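Local coordinates for uncharacterized protein SP1917 (Streptococcus pneumoniae, PDB 3C9P), which is of unknown function, a small, largely helical bacterial protein of the DUF2200 family, at residues T38-V49 and F62-R73. Residues are numbered along the deposited sequence; the frame is centred on the assembly and turned at random.
Sequences TSWLTGYEVSDV and FFRQAPYYVPER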
# COMPACT_ATOMS: atom_id res chain seq x y z
N THR A 38 -3.75 0.59 -4.00
CA THR A 38 -4.21 0.43 -2.62
C THR A 38 -5.56 -0.31 -2.64
O THR A 38 -5.77 -1.25 -1.86
CB THR A 38 -4.35 1.79 -1.91
OG1 THR A 38 -3.08 2.46 -1.93
CG2 THR A 38 -4.82 1.60 -0.45
N SER A 39 -6.47 0.15 -3.48
CA SER A 39 -7.78 -0.50 -3.67
C SER A 39 -7.63 -1.99 -4.07
O SER A 39 -8.29 -2.87 -3.51
CB SER A 39 -8.55 0.24 -4.76
OG SER A 39 -9.80 -0.40 -5.01
N TRP A 40 -6.76 -2.26 -5.03
CA TRP A 40 -6.49 -3.63 -5.47
C TRP A 40 -6.04 -4.52 -4.31
O TRP A 40 -6.58 -5.60 -4.08
CB TRP A 40 -5.44 -3.62 -6.59
CG TRP A 40 -5.08 -5.00 -7.05
CD1 TRP A 40 -5.77 -5.81 -7.89
CD2 TRP A 40 -3.92 -5.72 -6.67
NE1 TRP A 40 -5.11 -6.99 -8.07
CE2 TRP A 40 -3.96 -6.96 -7.34
CE3 TRP A 40 -2.81 -5.41 -5.87
CZ2 TRP A 40 -2.96 -7.91 -7.20
CZ3 TRP A 40 -1.82 -6.37 -5.71
CH2 TRP A 40 -1.89 -7.59 -6.40
N LEU A 41 -5.07 -4.04 -3.54
CA LEU A 41 -4.50 -4.80 -2.43
C LEU A 41 -5.50 -5.11 -1.33
O LEU A 41 -5.58 -6.26 -0.85
CB LEU A 41 -3.30 -4.05 -1.82
CG LEU A 41 -2.74 -4.66 -0.54
CD1 LEU A 41 -2.09 -6.05 -0.84
CD2 LEU A 41 -1.72 -3.73 0.09
N THR A 42 -6.24 -4.09 -0.92
CA THR A 42 -7.04 -4.16 0.29
C THR A 42 -8.51 -4.53 0.06
O THR A 42 -9.18 -4.98 0.99
CB THR A 42 -7.01 -2.81 1.02
OG1 THR A 42 -7.58 -1.84 0.14
CG2 THR A 42 -5.56 -2.40 1.38
N GLY A 43 -9.03 -4.33 -1.14
CA GLY A 43 -10.46 -4.52 -1.39
C GLY A 43 -11.32 -3.28 -1.13
O GLY A 43 -12.50 -3.27 -1.45
N TYR A 44 -10.74 -2.24 -0.53
CA TYR A 44 -11.41 -0.93 -0.40
C TYR A 44 -11.67 -0.37 -1.79
O TYR A 44 -10.81 -0.49 -2.67
CB TYR A 44 -10.49 0.07 0.29
CG TYR A 44 -10.42 -0.02 1.80
CD1 TYR A 44 -11.55 0.17 2.59
CD2 TYR A 44 -9.19 -0.21 2.43
CE1 TYR A 44 -11.45 0.13 4.01
CE2 TYR A 44 -9.09 -0.26 3.81
CZ TYR A 44 -10.22 -0.09 4.60
OH TYR A 44 -10.06 -0.10 5.97
N GLU A 45 -12.85 0.24 -1.99
CA GLU A 45 -13.15 1.02 -3.20
C GLU A 45 -12.28 2.27 -3.15
O GLU A 45 -11.95 2.73 -2.07
CB GLU A 45 -14.63 1.42 -3.27
CG GLU A 45 -15.62 0.26 -3.43
CD GLU A 45 -15.30 -0.69 -4.60
OE1 GLU A 45 -14.98 -0.20 -5.71
OE2 GLU A 45 -15.35 -1.93 -4.40
N VAL A 46 -11.86 2.80 -4.29
CA VAL A 46 -11.10 4.04 -4.29
C VAL A 46 -11.84 5.12 -3.49
O VAL A 46 -11.21 5.86 -2.73
CB VAL A 46 -10.83 4.53 -5.74
CG1 VAL A 46 -10.33 6.01 -5.76
CG2 VAL A 46 -9.85 3.58 -6.40
N SER A 47 -13.17 5.16 -3.61
CA SER A 47 -13.94 6.18 -2.89
C SER A 47 -13.85 5.98 -1.38
O SER A 47 -13.89 6.97 -0.64
CB SER A 47 -15.41 6.24 -3.33
OG SER A 47 -16.02 4.96 -3.16
N ASP A 48 -13.74 4.72 -0.95
CA ASP A 48 -13.50 4.37 0.46
C ASP A 48 -12.16 4.92 0.94
O ASP A 48 -12.05 5.52 2.02
CB ASP A 48 -13.48 2.84 0.63
CG ASP A 48 -14.85 2.21 0.46
OD1 ASP A 48 -15.86 2.90 0.63
OD2 ASP A 48 -14.89 0.98 0.17
N VAL A 49 -11.13 4.69 0.15
CA VAL A 49 -9.79 5.19 0.50
C VAL A 49 -9.81 6.73 0.66
O VAL A 49 -9.34 7.27 1.68
CB VAL A 49 -8.75 4.78 -0.56
CG1 VAL A 49 -7.37 5.38 -0.23
CG2 VAL A 49 -8.69 3.22 -0.69
N PHE A 62 -6.77 1.36 9.36
CA PHE A 62 -7.07 1.25 7.91
C PHE A 62 -6.79 -0.17 7.37
O PHE A 62 -7.65 -0.80 6.75
CB PHE A 62 -6.29 2.30 7.12
CG PHE A 62 -6.51 2.25 5.64
CD1 PHE A 62 -7.60 2.88 5.05
CD2 PHE A 62 -5.63 1.56 4.83
CE1 PHE A 62 -7.80 2.84 3.66
CE2 PHE A 62 -5.82 1.50 3.42
CZ PHE A 62 -6.91 2.16 2.86
N PHE A 63 -5.57 -0.65 7.62
CA PHE A 63 -5.20 -2.03 7.27
C PHE A 63 -5.94 -3.12 8.04
O PHE A 63 -6.28 -4.15 7.44
CB PHE A 63 -3.68 -2.22 7.33
CG PHE A 63 -2.99 -1.64 6.16
CD1 PHE A 63 -2.69 -0.29 6.12
CD2 PHE A 63 -2.71 -2.43 5.05
CE1 PHE A 63 -2.05 0.28 4.98
CE2 PHE A 63 -2.07 -1.87 3.93
CZ PHE A 63 -1.75 -0.51 3.90
N ARG A 64 -6.20 -2.91 9.33
CA ARG A 64 -6.91 -3.93 10.12
C ARG A 64 -8.31 -4.15 9.58
O ARG A 64 -8.84 -5.25 9.68
CB ARG A 64 -6.99 -3.59 11.61
CG ARG A 64 -5.66 -3.60 12.33
CD ARG A 64 -5.87 -3.22 13.81
NE ARG A 64 -4.58 -3.17 14.51
CZ ARG A 64 -3.95 -2.06 14.88
NH1 ARG A 64 -4.49 -0.86 14.67
NH2 ARG A 64 -2.77 -2.14 15.50
N GLN A 65 -8.89 -3.11 9.01
CA GLN A 65 -10.30 -3.16 8.55
C GLN A 65 -10.50 -3.31 7.04
O GLN A 65 -11.64 -3.17 6.52
CB GLN A 65 -11.03 -1.93 9.08
CG GLN A 65 -11.12 -1.94 10.62
CD GLN A 65 -11.70 -0.66 11.17
OE1 GLN A 65 -11.10 0.41 11.05
NE2 GLN A 65 -12.87 -0.75 11.79
N ALA A 66 -9.41 -3.61 6.33
CA ALA A 66 -9.47 -3.84 4.88
C ALA A 66 -10.54 -4.89 4.60
O ALA A 66 -10.60 -5.94 5.27
CB ALA A 66 -8.13 -4.30 4.35
N PRO A 67 -11.42 -4.60 3.64
CA PRO A 67 -12.53 -5.56 3.43
C PRO A 67 -12.15 -6.91 2.82
O PRO A 67 -12.80 -7.90 3.12
CB PRO A 67 -13.49 -4.82 2.47
CG PRO A 67 -12.79 -3.59 2.04
CD PRO A 67 -11.50 -3.41 2.77
N TYR A 68 -11.14 -6.96 1.96
CA TYR A 68 -10.88 -8.19 1.23
C TYR A 68 -9.48 -8.17 0.63
O TYR A 68 -9.29 -7.71 -0.50
CB TYR A 68 -11.89 -8.38 0.10
CG TYR A 68 -12.10 -9.83 -0.28
CD1 TYR A 68 -11.18 -10.52 -1.08
CD2 TYR A 68 -13.22 -10.52 0.18
CE1 TYR A 68 -11.40 -11.87 -1.39
CE2 TYR A 68 -13.45 -11.84 -0.13
CZ TYR A 68 -12.54 -12.52 -0.91
OH TYR A 68 -12.82 -13.84 -1.21
N TYR A 69 -8.51 -8.72 1.35
CA TYR A 69 -7.15 -8.73 0.81
C TYR A 69 -7.08 -9.65 -0.38
O TYR A 69 -7.59 -10.78 -0.31
CB TYR A 69 -6.17 -9.17 1.90
CG TYR A 69 -5.81 -8.04 2.84
CD1 TYR A 69 -4.87 -7.06 2.45
CD2 TYR A 69 -6.40 -7.94 4.11
CE1 TYR A 69 -4.53 -6.03 3.29
CE2 TYR A 69 -6.05 -6.89 4.98
CZ TYR A 69 -5.11 -5.96 4.55
OH TYR A 69 -4.74 -4.93 5.35
N VAL A 70 -6.45 -9.18 -1.45
CA VAL A 70 -6.42 -9.91 -2.73
C VAL A 70 -5.47 -11.12 -2.61
O VAL A 70 -4.39 -10.99 -2.01
CB VAL A 70 -6.04 -8.95 -3.90
CG1 VAL A 70 -4.55 -8.55 -3.85
CG2 VAL A 70 -6.42 -9.50 -5.29
N PRO A 71 -5.89 -12.30 -3.11
CA PRO A 71 -5.05 -13.48 -3.00
C PRO A 71 -3.64 -13.30 -3.61
O PRO A 71 -2.68 -13.82 -3.06
CB PRO A 71 -5.85 -14.57 -3.75
CG PRO A 71 -7.27 -14.11 -3.69
CD PRO A 71 -7.20 -12.60 -3.72
N GLU A 72 -3.54 -12.54 -4.70
CA GLU A 72 -2.28 -12.42 -5.43
C GLU A 72 -1.23 -11.61 -4.66
O GLU A 72 -0.09 -11.48 -5.10
CB GLU A 72 -2.55 -11.80 -6.80
CG GLU A 72 -3.26 -12.76 -7.79
CD GLU A 72 -4.77 -12.91 -7.53
OE1 GLU A 72 -5.36 -12.17 -6.70
OE2 GLU A 72 -5.39 -13.78 -8.18
N ARG A 73 -1.61 -11.06 -3.51
CA ARG A 73 -0.68 -10.22 -2.74
C ARG A 73 0.46 -11.05 -2.14
O ARG A 73 1.50 -10.52 -1.79
CB ARG A 73 -1.44 -9.46 -1.65
CG ARG A 73 -1.79 -10.31 -0.45
CD ARG A 73 -2.76 -9.61 0.49
NE ARG A 73 -2.86 -10.38 1.73
CZ ARG A 73 -3.47 -11.55 1.86
NH1 ARG A 73 -4.11 -12.10 0.81
NH2 ARG A 73 -3.45 -12.17 3.04
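Leu-41 and Thr-42, ending helix 31-42, offer their carbonyls to the chain that follows helix 59-64: Val-70 N bonds to Leu-41 O at 3.1 Å and Tyr-68 N to Thr-42 O at 3.0 Å. Gly-43 leaves the helix with positive phi (88°), its CA against Tyr-68 O at 3.5 Å in a CA-H...O contact. Tyr-44 OH donates to Phe-62 O (2.6 Å) in the carbonyl plane, on a lone pair. Pro-67 CD sits over the centre of one Tyr-44 ring face, 3.6 Å from the centroid, while the Phe-62 ring makes an offset stack on the opposite face, planes at 25° and centroids 4.4 Å apart; edge bond and covered faces together hold the ring. With CG anti to the backbone N (chi1 179°), the Phe-62 ring reaches Tyr-44, and its CZ edge meets Val-49 CG2 and Thr-38 CG2. At the other end, Val-70 CG1 makes a CH-pi contact over the six-membered ring of Trp-40, 3.7 Å from the centroid. Thr-42 OG1 donates to Thr-38 O and accepts from Tyr-44 N at 3.3 Å, an ST turn at a helix C-terminus whose Leu-41 and Thr-42 carbonyls are taken up by the chain between helix 59-64 and the 3-10 segment 71-73.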